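Local coordinates for cytoplasmic protein (PDB 7LPO) that probably hydrolyses steryl beta-glucosides, as a fungal sterylglucosidase of glycoside hydrolase family 5, at residues Leu86-Leu91 and Asn97-Val102; Ala126-Cys131 and Phe136-Asp141; Tyr162-Asp167 and Lys230-Phe235; Trp212-Phe215 and Tyr221-Lys224; Glu678-Asp683 and Thr687-Ala692. All coordinates share one frame; numbering follows the deposited sequence.

Contact 1 of 5, residues Leu86-Leu91 and Asn97-Val102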
# COMPACT_ATOMS: atom_id res chain seq x y z
N LEU A 86 -4.88 -22.84 6.25
CA LEU A 86 -6.29 -22.55 6.06
C LEU A 86 -6.49 -21.17 5.45
O LEU A 86 -7.36 -20.99 4.59
CB LEU A 86 -7.02 -22.66 7.40
CG LEU A 86 -8.54 -22.69 7.33
CD1 LEU A 86 -9.05 -23.71 6.32
CD2 LEU A 86 -9.13 -22.98 8.71
N HIS A 87 -5.69 -20.19 5.87
CA HIS A 87 -5.80 -18.85 5.30
C HIS A 87 -5.41 -18.84 3.83
O HIS A 87 -6.11 -18.26 2.99
CB HIS A 87 -4.93 -17.88 6.08
CG HIS A 87 -5.44 -17.58 7.45
ND1 HIS A 87 -6.67 -16.98 7.67
CD2 HIS A 87 -4.90 -17.78 8.67
CE1 HIS A 87 -6.85 -16.84 8.97
NE2 HIS A 87 -5.79 -17.31 9.60
N LEU A 88 -4.29 -19.49 3.49
CA LEU A 88 -3.88 -19.53 2.09
C LEU A 88 -4.89 -20.31 1.25
O LEU A 88 -5.17 -19.94 0.11
CB LEU A 88 -2.48 -20.14 1.97
CG LEU A 88 -1.36 -19.33 2.63
CD1 LEU A 88 -0.05 -20.12 2.71
CD2 LEU A 88 -1.11 -18.02 1.89
N ALA A 89 -5.44 -21.39 1.80
CA ALA A 89 -6.47 -22.13 1.08
C ALA A 89 -7.65 -21.22 0.76
O ALA A 89 -8.18 -21.24 -0.36
CB ALA A 89 -6.94 -23.33 1.91
N ARG A 90 -8.08 -20.42 1.74
CA ARG A 90 -9.19 -19.52 1.52
C ARG A 90 -8.87 -18.54 0.40
O ARG A 90 -9.66 -18.34 -0.52
CB ARG A 90 -9.51 -18.78 2.82
CG ARG A 90 -10.76 -17.90 2.77
CD ARG A 90 -11.08 -17.32 4.16
NE ARG A 90 -11.45 -18.36 5.13
CZ ARG A 90 -10.73 -18.70 6.20
NH1 ARG A 90 -9.58 -18.09 6.47
NH2 ARG A 90 -11.18 -19.65 7.00
N LEU A 91 -7.69 -17.92 0.46
CA LEU A 91 -7.32 -16.95 -0.56
C LEU A 91 -7.27 -17.61 -1.94
O LEU A 91 -7.74 -17.04 -2.93
CB LEU A 91 -5.98 -16.32 -0.22
CG LEU A 91 -5.94 -15.53 1.09
CD1 LEU A 91 -4.53 -15.06 1.43
CD2 LEU A 91 -6.89 -14.34 1.03
N ASN A 97 -4.23 -15.31 -7.05
CA ASN A 97 -2.95 -15.90 -7.40
C ASN A 97 -1.78 -14.98 -7.06
O ASN A 97 -0.66 -15.21 -7.51
CB ASN A 97 -2.90 -16.27 -8.88
CG ASN A 97 -3.25 -15.09 -9.78
OD1 ASN A 97 -3.41 -13.96 -9.31
ND2 ASN A 97 -3.37 -15.35 -11.08
N LEU A 98 -2.02 -13.93 -6.27
CA LEU A 98 -1.03 -12.90 -6.01
C LEU A 98 -1.08 -12.48 -4.56
O LEU A 98 -2.16 -12.40 -3.96
CB LEU A 98 -1.26 -11.68 -6.91
CG LEU A 98 -0.41 -10.43 -6.67
CD1 LEU A 98 0.97 -10.63 -7.25
CD2 LEU A 98 -1.08 -9.21 -7.29
N LEU A 99 0.09 -12.22 -3.99
CA LEU A 99 0.22 -11.71 -2.64
C LEU A 99 1.26 -10.60 -2.67
O LEU A 99 2.34 -10.80 -3.22
CB LEU A 99 0.66 -12.80 -1.65
CG LEU A 99 -0.26 -14.01 -1.49
CD1 LEU A 99 0.47 -15.09 -0.72
CD2 LEU A 99 -1.55 -13.63 -0.80
N ARG A 100 0.90 -9.44 -2.13
CA ARG A 100 1.86 -8.38 -1.85
C ARG A 100 2.29 -8.59 -0.40
O ARG A 100 1.48 -8.46 0.52
CB ARG A 100 1.24 -7.00 -2.06
CG ARG A 100 2.22 -5.86 -1.85
CD ARG A 100 1.67 -4.60 -2.46
NE ARG A 100 2.48 -3.42 -2.22
CZ ARG A 100 2.24 -2.52 -1.28
NH1 ARG A 100 1.21 -2.67 -0.44
NH2 ARG A 100 3.02 -1.46 -1.17
N TYR A 101 3.55 -8.97 -0.21
CA TYR A 101 4.01 -9.43 1.10
C TYR A 101 4.59 -8.27 1.89
O TYR A 101 5.59 -7.66 1.48
CB TYR A 101 5.05 -10.55 0.95
CG TYR A 101 5.38 -11.13 2.30
CD1 TYR A 101 6.34 -10.53 3.11
CD2 TYR A 101 4.70 -12.24 2.79
CE1 TYR A 101 6.63 -11.05 4.37
CE2 TYR A 101 4.99 -12.76 4.05
CZ TYR A 101 5.96 -12.16 4.83
OH TYR A 101 6.24 -12.66 6.08
N VAL A 102 4.01 -8.00 3.05
CA VAL A 102 4.33 -6.83 3.85
C VAL A 102 5.39 -7.19 4.89
O VAL A 102 5.21 -8.13 5.67
CB VAL A 102 3.06 -6.28 4.53
CG1 VAL A 102 3.41 -5.12 5.45
CG2 VAL A 102 2.03 -5.86 3.50
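Helix 83-93, through Leu88 and Leu91, meets the start of strand 98-104 at Leu99; the two backbones stay well apart, their nearest CA atoms (Leu91 and Asn97) 8.2 Å from each other, and leucine branches bridge the gap. Leu99 points at the helix and divides its methyls between two residues one turn apart. Its CD2 touches Leu91 CD1 at 4.0 Å, the two side chains crossing at about a right angle, while its CD1 lies 4.2 Å from Leu88 CD2. Leu99 holds CG beside its own backbone N, anti to the carbonyl carbon (chi1 -60°), which turns the fork out of the strand toward the helix. Val41 of strand 35-43 packs against both Leu91 and Leu99, and Cys131 of helix 118-133 also touches Leu99. All three leucines are buried, and the seam is wholly apolar. A helix laid by its leucines on the outer side of a parallel strand is the layering of the TIM barrel, the fold of the family 5 glycoside hydrolases.

Contact 2 of 5, residues Ala126-Cys131 and Phe136-Asp141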
# COMPACT_ATOMS: atom_id res chain seq x y z
N ALA A 126 10.14 -19.07 5.35
CA ALA A 126 9.21 -20.17 5.60
C ALA A 126 7.81 -19.82 5.13
O ALA A 126 7.12 -20.66 4.54
CB ALA A 126 9.21 -20.52 7.09
N VAL A 127 7.35 -18.60 5.41
CA VAL A 127 6.05 -18.16 4.91
C VAL A 127 6.04 -18.17 3.39
O VAL A 127 5.09 -18.66 2.77
CB VAL A 127 5.70 -16.77 5.46
CG1 VAL A 127 4.41 -16.25 4.82
CG2 VAL A 127 5.57 -16.82 6.97
N LEU A 128 7.10 -17.66 2.77
CA LEU A 128 7.15 -17.65 1.31
C LEU A 128 7.10 -19.07 0.75
O LEU A 128 6.48 -19.31 -0.29
CB LEU A 128 8.41 -16.93 0.84
CG LEU A 128 8.43 -15.44 1.18
CD1 LEU A 128 9.75 -14.80 0.77
CD2 LEU A 128 7.24 -14.72 0.52
N ARG A 129 7.72 -20.03 1.43
CA ARG A 129 7.68 -21.41 0.95
C ARG A 129 6.26 -21.95 0.91
O ARG A 129 5.88 -22.63 -0.05
CB ARG A 129 8.57 -22.29 1.82
CG ARG A 129 10.06 -22.14 1.53
CD ARG A 129 10.82 -23.41 1.86
NE ARG A 129 12.16 -23.13 2.34
CZ ARG A 129 13.22 -22.94 1.55
NH1 ARG A 129 13.08 -23.00 0.22
NH2 ARG A 129 14.41 -22.69 2.08
N LYS A 130 5.47 -21.68 1.94
CA LYS A 130 4.07 -22.12 1.94
C LYS A 130 3.27 -21.41 0.86
O LYS A 130 2.42 -22.02 0.21
CB LYS A 130 3.44 -21.89 3.31
CG LYS A 130 3.82 -22.94 4.33
CD LYS A 130 2.94 -22.88 5.57
CE LYS A 130 2.93 -24.21 6.31
NZ LYS A 130 2.39 -25.32 5.46
N CYS A 131 3.51 -20.11 0.65
CA CYS A 131 2.86 -19.43 -0.47
C CYS A 131 3.16 -20.13 -1.79
O CYS A 131 2.28 -20.28 -2.64
CB CYS A 131 3.29 -17.97 -0.53
SG CYS A 131 2.86 -17.02 0.95
N PHE A 136 1.04 -19.34 -5.22
CA PHE A 136 0.97 -17.89 -5.28
C PHE A 136 2.21 -17.31 -5.95
O PHE A 136 3.32 -17.81 -5.78
CB PHE A 136 0.84 -17.30 -3.88
CG PHE A 136 -0.52 -17.46 -3.29
CD1 PHE A 136 -1.56 -16.67 -3.73
CD2 PHE A 136 -0.76 -18.42 -2.32
CE1 PHE A 136 -2.82 -16.83 -3.21
CE2 PHE A 136 -2.01 -18.58 -1.80
CZ PHE A 136 -3.05 -17.78 -2.24
N ARG A 137 2.00 -16.24 -6.72
CA ARG A 137 3.07 -15.31 -7.05
C ARG A 137 3.10 -14.24 -5.96
O ARG A 137 2.07 -13.88 -5.40
CB ARG A 137 2.86 -14.66 -8.42
CG ARG A 137 2.64 -15.64 -9.57
CD ARG A 137 3.84 -16.57 -9.82
NE ARG A 137 3.67 -17.23 -11.11
CZ ARG A 137 4.66 -17.53 -11.95
NH1 ARG A 137 5.92 -17.24 -11.65
NH2 ARG A 137 4.37 -18.11 -13.11
N VAL A 138 4.30 -13.75 -5.66
CA VAL A 138 4.50 -12.81 -4.57
C VAL A 138 5.43 -11.69 -5.04
O VAL A 138 6.42 -11.95 -5.74
CB VAL A 138 5.11 -13.50 -3.33
CG1 VAL A 138 5.45 -12.48 -2.26
CG2 VAL A 138 4.19 -14.58 -2.77
N PHE A 139 5.13 -10.45 -4.65
CA PHE A 139 6.13 -9.39 -4.70
C PHE A 139 6.22 -8.73 -3.33
O PHE A 139 5.24 -8.65 -2.58
CB PHE A 139 5.89 -8.38 -5.86
CG PHE A 139 4.70 -7.49 -5.72
CD1 PHE A 139 3.45 -7.93 -6.04
CD2 PHE A 139 4.87 -6.16 -5.36
CE1 PHE A 139 2.35 -7.09 -5.94
CE2 PHE A 139 3.79 -5.31 -5.26
CZ PHE A 139 2.53 -5.77 -5.56
N MET A 140 7.44 -8.33 -3.00
CA MET A 140 7.80 -7.92 -1.65
C MET A 140 7.57 -6.42 -1.46
O MET A 140 7.96 -5.61 -2.31
CB MET A 140 9.26 -8.25 -1.37
CG MET A 140 9.68 -9.68 -1.69
SD MET A 140 8.73 -10.91 -0.78
CE MET A 140 9.25 -10.80 0.85
N ASP A 141 6.97 -6.06 -0.34
CA ASP A 141 6.63 -4.67 -0.03
C ASP A 141 7.39 -4.23 1.21
O ASP A 141 7.00 -4.61 2.33
CB ASP A 141 5.13 -4.52 0.17
CG ASP A 141 4.75 -3.31 1.02
OD1 ASP A 141 5.48 -2.29 1.00
OD2 ASP A 141 3.71 -3.39 1.70
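The carbonyl oxygen of Cys131, in the last part of helix 118-133, takes the backbone N-H of Phe136 in a bond of 3.0 Å from N to O. The bond is nearly straight at hydrogen, 169°, although the donor stands 32° off the carbonyl plane. It closes the short turn between the helix and strand 137-143. The same Cys131 O lies at the edge of the Phe136 ring, near its plane, with CD2 3.6 Å away. Beyond the turn the contact is apolar. Cys131 CB rests against Phe136 CB and, at 4.2 Å, against Val138 CG2. Val138 spreads its branches along the helix: CG1, anti to the backbone N, reaches Leu128 CD2 at 4.0 Å, leaving CG2 for the cysteine. The other methyl of Leu128, CD1, meets Met140 CE tip to tip at 4.0 Å, the methionine chain being bent at both chi2 and chi3 to bring its methyl there. Helix and strand run at 150° to each other, the axes of these short segments 9.5 Å apart at closest approach. Val263 of strand 263-267 packs on both Leu128 and Met140, while Lys92 makes a cation-pi contact with the Phe136 ring. One directional bond thus fixes the turn, and beyond it buried methyl and methylene groups hold helix to strand by dispersion and exclusion of water.

Contact 3 of 5, residues Tyr162-Asp167 and Lys230-Phe235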
# COMPACT_ATOMS: atom_id res chain seq x y z
N TYR A 162 16.17 8.67 17.13
CA TYR A 162 17.33 9.18 17.84
C TYR A 162 18.41 9.63 16.87
O TYR A 162 19.04 10.67 17.07
CB TYR A 162 17.87 8.11 18.78
CG TYR A 162 17.02 7.89 19.99
CD1 TYR A 162 16.98 8.82 21.01
CD2 TYR A 162 16.25 6.75 20.11
CE1 TYR A 162 16.22 8.62 22.13
CE2 TYR A 162 15.47 6.54 21.23
CZ TYR A 162 15.47 7.48 22.24
OH TYR A 162 14.71 7.28 23.36
N ALA A 163 18.62 8.87 15.79
CA ALA A 163 19.59 9.29 14.78
C ALA A 163 19.25 10.67 14.23
O ALA A 163 20.16 11.45 13.90
CB ALA A 163 19.67 8.26 13.67
N CYS A 164 17.96 11.00 14.13
CA CYS A 164 17.49 12.29 13.64
C CYS A 164 17.44 13.36 14.72
O CYS A 164 16.99 14.48 14.45
CB CYS A 164 16.10 12.15 13.01
SG CYS A 164 16.12 11.14 11.49
N GLY A 165 17.92 13.06 15.93
CA GLY A 165 17.97 14.05 16.99
C GLY A 165 16.64 14.35 17.63
O GLY A 165 16.46 15.44 18.16
N ILE A 166 15.71 13.40 17.60
CA ILE A 166 14.35 13.60 18.08
C ILE A 166 14.19 12.76 19.34
O ILE A 166 14.61 11.60 19.37
CB ILE A 166 13.32 13.19 17.01
CG1 ILE A 166 13.22 14.26 15.93
CG2 ILE A 166 11.95 12.97 17.64
CD1 ILE A 166 12.61 13.77 14.64
N ASP A 167 13.62 13.37 20.38
CA ASP A 167 13.28 12.64 21.60
C ASP A 167 11.90 12.04 21.44
O ASP A 167 10.90 12.78 21.46
CB ASP A 167 13.32 13.57 22.81
CG ASP A 167 13.34 12.80 24.14
OD1 ASP A 167 12.82 11.65 24.17
OD2 ASP A 167 13.86 13.34 25.15
N LYS A 230 28.80 10.69 7.59
CA LYS A 230 27.89 10.79 6.45
C LYS A 230 26.80 11.83 6.74
O LYS A 230 26.43 12.06 7.89
CB LYS A 230 27.17 9.47 6.15
CG LYS A 230 28.02 8.29 5.76
CD LYS A 230 27.11 7.05 5.76
CE LYS A 230 27.73 5.86 5.04
NZ LYS A 230 26.77 4.71 4.94
N ASN A 231 26.25 12.43 5.69
CA ASN A 231 25.00 13.15 5.90
C ASN A 231 23.91 12.18 6.36
O ASN A 231 23.87 11.02 5.96
CB ASN A 231 24.56 13.87 4.62
CG ASN A 231 23.34 14.78 4.87
OD1 ASN A 231 22.19 14.35 4.80
ND2 ASN A 231 23.60 16.04 5.16
N ILE A 232 23.04 12.67 7.24
CA ILE A 232 21.91 11.86 7.71
C ILE A 232 21.15 11.22 6.55
O ILE A 232 20.61 10.12 6.68
CB ILE A 232 20.99 12.73 8.59
CG1 ILE A 232 19.85 11.91 9.19
CG2 ILE A 232 20.42 13.89 7.78
CD1 ILE A 232 20.30 10.69 9.94
N GLN A 233 21.12 11.89 5.40
CA GLN A 233 20.42 11.32 4.24
C GLN A 233 21.02 9.98 3.83
O GLN A 233 20.30 9.01 3.58
CB GLN A 233 20.46 12.31 3.06
CG GLN A 233 19.91 11.76 1.76
CD GLN A 233 20.18 12.68 0.57
OE1 GLN A 233 20.33 13.89 0.73
NE2 GLN A 233 20.23 12.09 -0.63
N ASP A 234 22.36 9.91 3.75
CA ASP A 234 23.01 8.66 3.36
C ASP A 234 22.92 7.62 4.47
O ASP A 234 22.67 6.44 4.21
CB ASP A 234 24.47 8.92 2.99
CG ASP A 234 24.62 9.53 1.58
OD1 ASP A 234 23.77 9.24 0.71
OD2 ASP A 234 25.57 10.31 1.36
N PHE A 235 23.12 8.05 5.72
CA PHE A 235 22.98 7.14 6.84
C PHE A 235 21.63 6.43 6.81
O PHE A 235 21.56 5.20 6.81
CB PHE A 235 23.18 7.93 8.14
CG PHE A 235 23.19 7.09 9.39
CD1 PHE A 235 22.01 6.79 10.05
CD2 PHE A 235 24.38 6.62 9.91
CE1 PHE A 235 22.03 6.03 11.20
CE2 PHE A 235 24.40 5.85 11.05
CZ PHE A 235 23.23 5.56 11.70
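Ile232, in the first turn of helix 232-254, points from CB toward the end of helix 159-163. Its CG1, anti to the backbone N (chi1 -176°), comes 4.4 Å from Cys164 SG. Beyond it, CD1 lies 4.0 Å from the carbonyl oxygen of Ala163 and 4.5 Å from Ala163 CB, so the tip of the isoleucine spans the alanine from methyl to carbonyl. One turn further along, Phe235 brings ring atom CE1 to 4.1 Å from the same Ala163 CB, in an oblique approach. The alanine methyl is therefore met by both residues of the incoming helix. Each side is shaped by a helix end. Gly165, with positive phi, closes helix 159-163 in a Schellman motif, its N bonding back to Tyr162 O. Asn231 is the N-cap of helix 232-254: its OD1 accepts from Gln233 N at 2.7 Å, with an angle at hydrogen of 166°. Ile227 of strand 226-227 packs on Ala163, Ile232 and Phe235 alike, and Phe214 of helix 206-221 touches Cys164 and Ile232. The oxygen of Ala163, although brushed by a methyl, is satisfied by Arg357 NH1. Across the contact itself the forces are those of apolar burial, while the Asn231 cap is made within its own segment and Arg357 takes the carbonyls of Tyr162 and Ala163.

Contact 4 of 5, residues Trp212-Phe215 and Tyr221-Lys224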
# COMPACT_ATOMS: atom_id res chain seq x y z
N TRP A 212 11.51 12.90 6.85
CA TRP A 212 11.47 12.64 5.42
C TRP A 212 12.36 13.60 4.64
O TRP A 212 12.93 13.21 3.61
CB TRP A 212 10.03 12.72 4.92
CG TRP A 212 9.21 11.53 5.27
CD1 TRP A 212 8.14 11.50 6.10
CD2 TRP A 212 9.40 10.19 4.80
NE1 TRP A 212 7.64 10.22 6.18
CE2 TRP A 212 8.39 9.40 5.39
CE3 TRP A 212 10.32 9.58 3.94
CZ2 TRP A 212 8.27 8.03 5.15
CZ3 TRP A 212 10.20 8.22 3.69
CH2 TRP A 212 9.18 7.46 4.30
N THR A 213 12.50 14.85 5.10
CA THR A 213 13.43 15.77 4.45
C THR A 213 14.87 15.28 4.62
O THR A 213 15.67 15.36 3.68
CB THR A 213 13.26 17.17 5.04
OG1 THR A 213 11.91 17.62 4.86
CG2 THR A 213 14.18 18.18 4.37
N PHE A 214 15.20 14.77 5.81
CA PHE A 214 16.49 14.11 6.03
C PHE A 214 16.67 12.95 5.05
O PHE A 214 17.65 12.88 4.32
CB PHE A 214 16.58 13.60 7.48
CG PHE A 214 16.83 14.67 8.52
CD1 PHE A 214 17.15 15.97 8.18
CD2 PHE A 214 16.75 14.35 9.87
CE1 PHE A 214 17.41 16.93 9.16
CE2 PHE A 214 17.00 15.32 10.86
CZ PHE A 214 17.33 16.60 10.51
N PHE A 215 15.70 12.03 5.04
CA PHE A 215 15.84 10.79 4.28
C PHE A 215 16.14 11.04 2.81
O PHE A 215 17.04 10.42 2.23
CB PHE A 215 14.56 9.95 4.43
CG PHE A 215 14.66 8.56 3.86
CD1 PHE A 215 15.26 7.54 4.59
CD2 PHE A 215 14.13 8.26 2.61
CE1 PHE A 215 15.34 6.26 4.09
CE2 PHE A 215 14.21 6.97 2.10
CZ PHE A 215 14.82 5.97 2.86
N TYR A 221 19.23 20.23 2.23
CA TYR A 221 18.55 21.12 3.16
C TYR A 221 19.06 21.04 4.58
O TYR A 221 18.79 21.96 5.36
CB TYR A 221 17.05 20.83 3.14
CG TYR A 221 16.44 21.04 1.78
CD1 TYR A 221 16.39 22.31 1.21
CD2 TYR A 221 15.96 19.98 1.03
CE1 TYR A 221 15.86 22.50 -0.06
CE2 TYR A 221 15.44 20.15 -0.22
CZ TYR A 221 15.39 21.42 -0.76
OH TYR A 221 14.87 21.60 -2.03
N ALA A 222 19.78 19.98 4.96
CA ALA A 222 20.38 19.87 6.29
C ALA A 222 21.84 19.45 6.16
O ALA A 222 22.25 18.41 6.68
CB ALA A 222 19.61 18.87 7.16
N PRO A 223 22.66 20.24 5.46
CA PRO A 223 24.06 19.84 5.23
C PRO A 223 24.89 19.67 6.50
O PRO A 223 25.90 18.95 6.48
CB PRO A 223 24.62 20.98 4.35
CG PRO A 223 23.64 22.14 4.56
CD PRO A 223 22.31 21.50 4.78
N LYS A 224 24.51 20.32 7.58
CA LYS A 224 25.27 20.20 8.82
C LYS A 224 25.01 18.90 9.55
O LYS A 224 25.70 18.61 10.54
CB LYS A 224 24.92 21.37 9.75
CG LYS A 224 25.30 22.72 9.23
CD LYS A 224 24.74 23.82 10.11
CE LYS A 224 24.74 25.14 9.35
NZ LYS A 224 24.72 26.30 10.26
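The Phe214 ring, on helix 206-221, receives the methyl of Ala222 obliquely at one corner: Ala222 CB lies 3.6 Å from CE1 and 3.9 Å from CD1. The second flat group, the Tyr221 ring, is likewise approached obliquely, by Thr213 CG2 at 4.2 Å from CD2; the same methyl is 4.1 Å from Tyr221 CB, and the two side chains cross at about a right angle. Phe214 sets out from a CB that faces away from Ala222. Its CG lies beside the backbone N (chi1 -75°), and the ring swings so that CE1 and CD1 come to the alanine methyl. Thr213 instead points toward Tyr221, and its two branches have separate tasks. CG2, anti to the backbone N, does the touching, while OG1 is hydrogen-bonded to Gln209 O and Leu276 N. Tyr221 OH is bonded to Thr389 O, so this ring is held at its far end as well as packed near CB. Ala222 is the first residue to leave helical geometry. Phe214 also packs on Ile232 and Leu236 of helix 232-254 and on Ile367 of helix 367-370, whose Trp368 touches Thr213; the middle of helix 206-221 thus packs on these two helices, and its exit folds against it.

Contact 5 of 5, residues Glu678-Asp683 and Thr687-Ala692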
# COMPACT_ATOMS: atom_id res chain seq x y z
N GLU A 678 -9.47 -7.20 -23.47
CA GLU A 678 -10.05 -5.96 -23.97
C GLU A 678 -11.08 -5.37 -23.01
O GLU A 678 -11.05 -4.16 -22.76
CB GLU A 678 -10.70 -6.18 -25.34
CG GLU A 678 -11.26 -4.91 -25.95
CD GLU A 678 -10.81 -4.68 -27.38
OE1 GLU A 678 -11.67 -4.69 -28.28
OE2 GLU A 678 -9.59 -4.50 -27.60
N ARG A 679 -11.99 -6.18 -22.48
CA ARG A 679 -13.04 -5.65 -21.61
C ARG A 679 -13.57 -6.73 -20.68
O ARG A 679 -13.79 -7.87 -21.10
CB ARG A 679 -14.21 -5.07 -22.43
CG ARG A 679 -14.98 -4.04 -21.64
CD ARG A 679 -16.30 -3.57 -22.21
NE ARG A 679 -17.06 -3.02 -21.09
CZ ARG A 679 -16.94 -1.78 -20.62
NH1 ARG A 679 -16.12 -0.91 -21.20
NH2 ARG A 679 -17.65 -1.39 -19.56
N ILE A 680 -13.79 -6.36 -19.42
CA ILE A 680 -14.41 -7.24 -18.44
C ILE A 680 -15.59 -6.52 -17.81
O ILE A 680 -15.48 -5.36 -17.41
CB ILE A 680 -13.44 -7.66 -17.33
CG1 ILE A 680 -12.32 -8.53 -17.89
CG2 ILE A 680 -14.19 -8.41 -16.24
CD1 ILE A 680 -11.10 -8.54 -17.00
N ASP A 681 -16.72 -7.23 -17.69
CA ASP A 681 -17.91 -6.70 -17.04
C ASP A 681 -18.50 -7.80 -16.17
O ASP A 681 -18.69 -8.93 -16.62
CB ASP A 681 -18.95 -6.24 -18.07
CG ASP A 681 -18.54 -4.96 -18.79
OD1 ASP A 681 -18.37 -3.91 -18.12
OD2 ASP A 681 -18.41 -5.00 -20.02
N PHE A 682 -18.81 -7.46 -14.92
CA PHE A 682 -19.41 -8.41 -14.00
C PHE A 682 -20.48 -7.70 -13.21
O PHE A 682 -20.25 -6.60 -12.69
CB PHE A 682 -18.36 -9.00 -13.06
CG PHE A 682 -18.95 -9.86 -11.97
CD1 PHE A 682 -19.58 -11.05 -12.28
CD2 PHE A 682 -18.87 -9.48 -10.65
CE1 PHE A 682 -20.11 -11.85 -11.29
CE2 PHE A 682 -19.40 -10.27 -9.65
CZ PHE A 682 -20.02 -11.46 -9.97
N ASP A 683 -21.65 -8.32 -13.11
CA ASP A 683 -22.79 -7.79 -12.39
C ASP A 683 -23.19 -8.78 -11.30
O ASP A 683 -23.57 -9.92 -11.59
CB ASP A 683 -23.95 -7.53 -13.35
CG ASP A 683 -25.17 -6.98 -12.65
OD1 ASP A 683 -25.08 -5.87 -12.07
OD2 ASP A 683 -26.22 -7.66 -12.68
N THR A 687 -25.40 -12.03 -11.92
CA THR A 687 -24.26 -12.94 -12.07
C THR A 687 -23.67 -12.88 -13.47
O THR A 687 -22.71 -13.60 -13.75
CB THR A 687 -24.59 -14.40 -11.75
OG1 THR A 687 -25.29 -15.01 -12.85
CG2 THR A 687 -25.43 -14.50 -10.49
N LYS A 688 -24.18 -12.02 -14.34
CA LYS A 688 -23.73 -11.98 -15.73
C LYS A 688 -22.28 -11.52 -15.81
O LYS A 688 -21.90 -10.50 -15.21
CB LYS A 688 -24.63 -11.06 -16.55
CG LYS A 688 -25.98 -11.70 -16.85
CD LYS A 688 -26.98 -10.69 -17.37
CE LYS A 688 -27.99 -11.35 -18.29
NZ LYS A 688 -28.93 -10.33 -18.87
N PHE A 689 -21.48 -12.27 -16.56
CA PHE A 689 -20.07 -12.01 -16.77
C PHE A 689 -19.82 -12.00 -18.27
O PHE A 689 -20.28 -12.89 -18.98
CB PHE A 689 -19.22 -13.09 -16.10
CG PHE A 689 -17.77 -13.02 -16.43
CD1 PHE A 689 -16.98 -11.98 -15.97
CD2 PHE A 689 -17.16 -14.03 -17.15
CE1 PHE A 689 -15.64 -11.94 -16.24
CE2 PHE A 689 -15.82 -13.98 -17.43
CZ PHE A 689 -15.06 -12.94 -16.97
N LYS A 690 -19.10 -10.99 -18.74
CA LYS A 690 -18.78 -10.87 -20.15
C LYS A 690 -17.32 -10.47 -20.29
O LYS A 690 -16.88 -9.47 -19.71
CB LYS A 690 -19.68 -9.84 -20.85
CG LYS A 690 -19.31 -9.60 -22.30
CD LYS A 690 -20.47 -8.98 -23.07
CE LYS A 690 -20.19 -8.97 -24.57
NZ LYS A 690 -20.54 -7.67 -25.21
N TYR A 691 -16.57 -11.26 -21.06
CA TYR A 691 -15.15 -11.03 -21.28
C TYR A 691 -14.90 -10.94 -22.78
O TYR A 691 -15.26 -11.86 -23.53
CB TYR A 691 -14.33 -12.16 -20.67
CG TYR A 691 -12.84 -12.03 -20.87
CD1 TYR A 691 -12.21 -10.80 -20.79
CD2 TYR A 691 -12.07 -13.14 -21.14
CE1 TYR A 691 -10.86 -10.67 -20.98
CE2 TYR A 691 -10.70 -13.03 -21.31
CZ TYR A 691 -10.11 -11.80 -21.23
OH TYR A 691 -8.75 -11.70 -21.39
N ALA A 692 -14.28 -9.85 -23.21
CA ALA A 692 -13.89 -9.63 -24.60
C ALA A 692 -12.37 -9.60 -24.71
O ALA A 692 -11.70 -8.92 -23.92
CB ALA A 692 -14.47 -8.33 -25.14
O HOH W 1 -17.09 -7.09 -21.36
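Strands 676-682 and 689-696 run antiparallel as a hairpin of the family 5 C-terminal domain, the axes of these short segments 4.8 Å apart at 176°, with Arg679-Ala692 and Asp681-Lys690 as hydrogen-bonded pairs. A classic beta bulge interrupts the ladder at its open end: Glu678 N and Arg679 N both donate to Ala692 O, at 2.9 and 3.1 Å. Ile680, Phe682, Phe689 and Tyr691 share the buried face. Ile680 parts its branches, CG1 lying 3.7 Å from Tyr691 CD1 and CG2 3.8 Å from Phe689 CE1, and crosses both aromatic side chains obliquely. The Tyr691 ring presents its edge to Arg679 O, with CD1 3.3 Å away. Pro670 touches Ile680 and Tyr691, and Tyr716 of helix 713-716 lies on Phe682 and Phe689. On the other face Arg679 grips Asp681 side-on in a salt bridge, NE to OD2 at 2.6 Å in the guanidinium plane, NH2 to OD1 tilted from it. A water donates to Asp681 OD2 and, at 2.9 Å, to Lys690 O, tying the carboxylate to the partner strand. The hairpin is thus two-sided: a largely apolar face of Ile680 and three aromatic rings, with Tyr691 OH bonded to Thr673, and a charged face on which Arg679 probably keeps Asp681 ionised.

How the contacts relate
From the N terminus, contact 1 closes a short loop from helix 83-93 into strand 98-104, and contact 2 does the same from helix 118-133 into strand 137-143. The two follow in series but touch, since their strands are neighbours in the barrel: Tyr101 N and O probably bond to Phe139 O and Asp141 N. Contact 3 then joins segments whose nearest ends are 63 residues apart, and contact 4, at the end of helix 206-221, is nested inside that long loop. These two touch as well, with Cys164 SG against Phe214 and Asn231 ND2 probably bonded to Ala222 O. Contact 5 closes a hairpin in the C-terminal domain, its centre about 50 Å from that of contact 4.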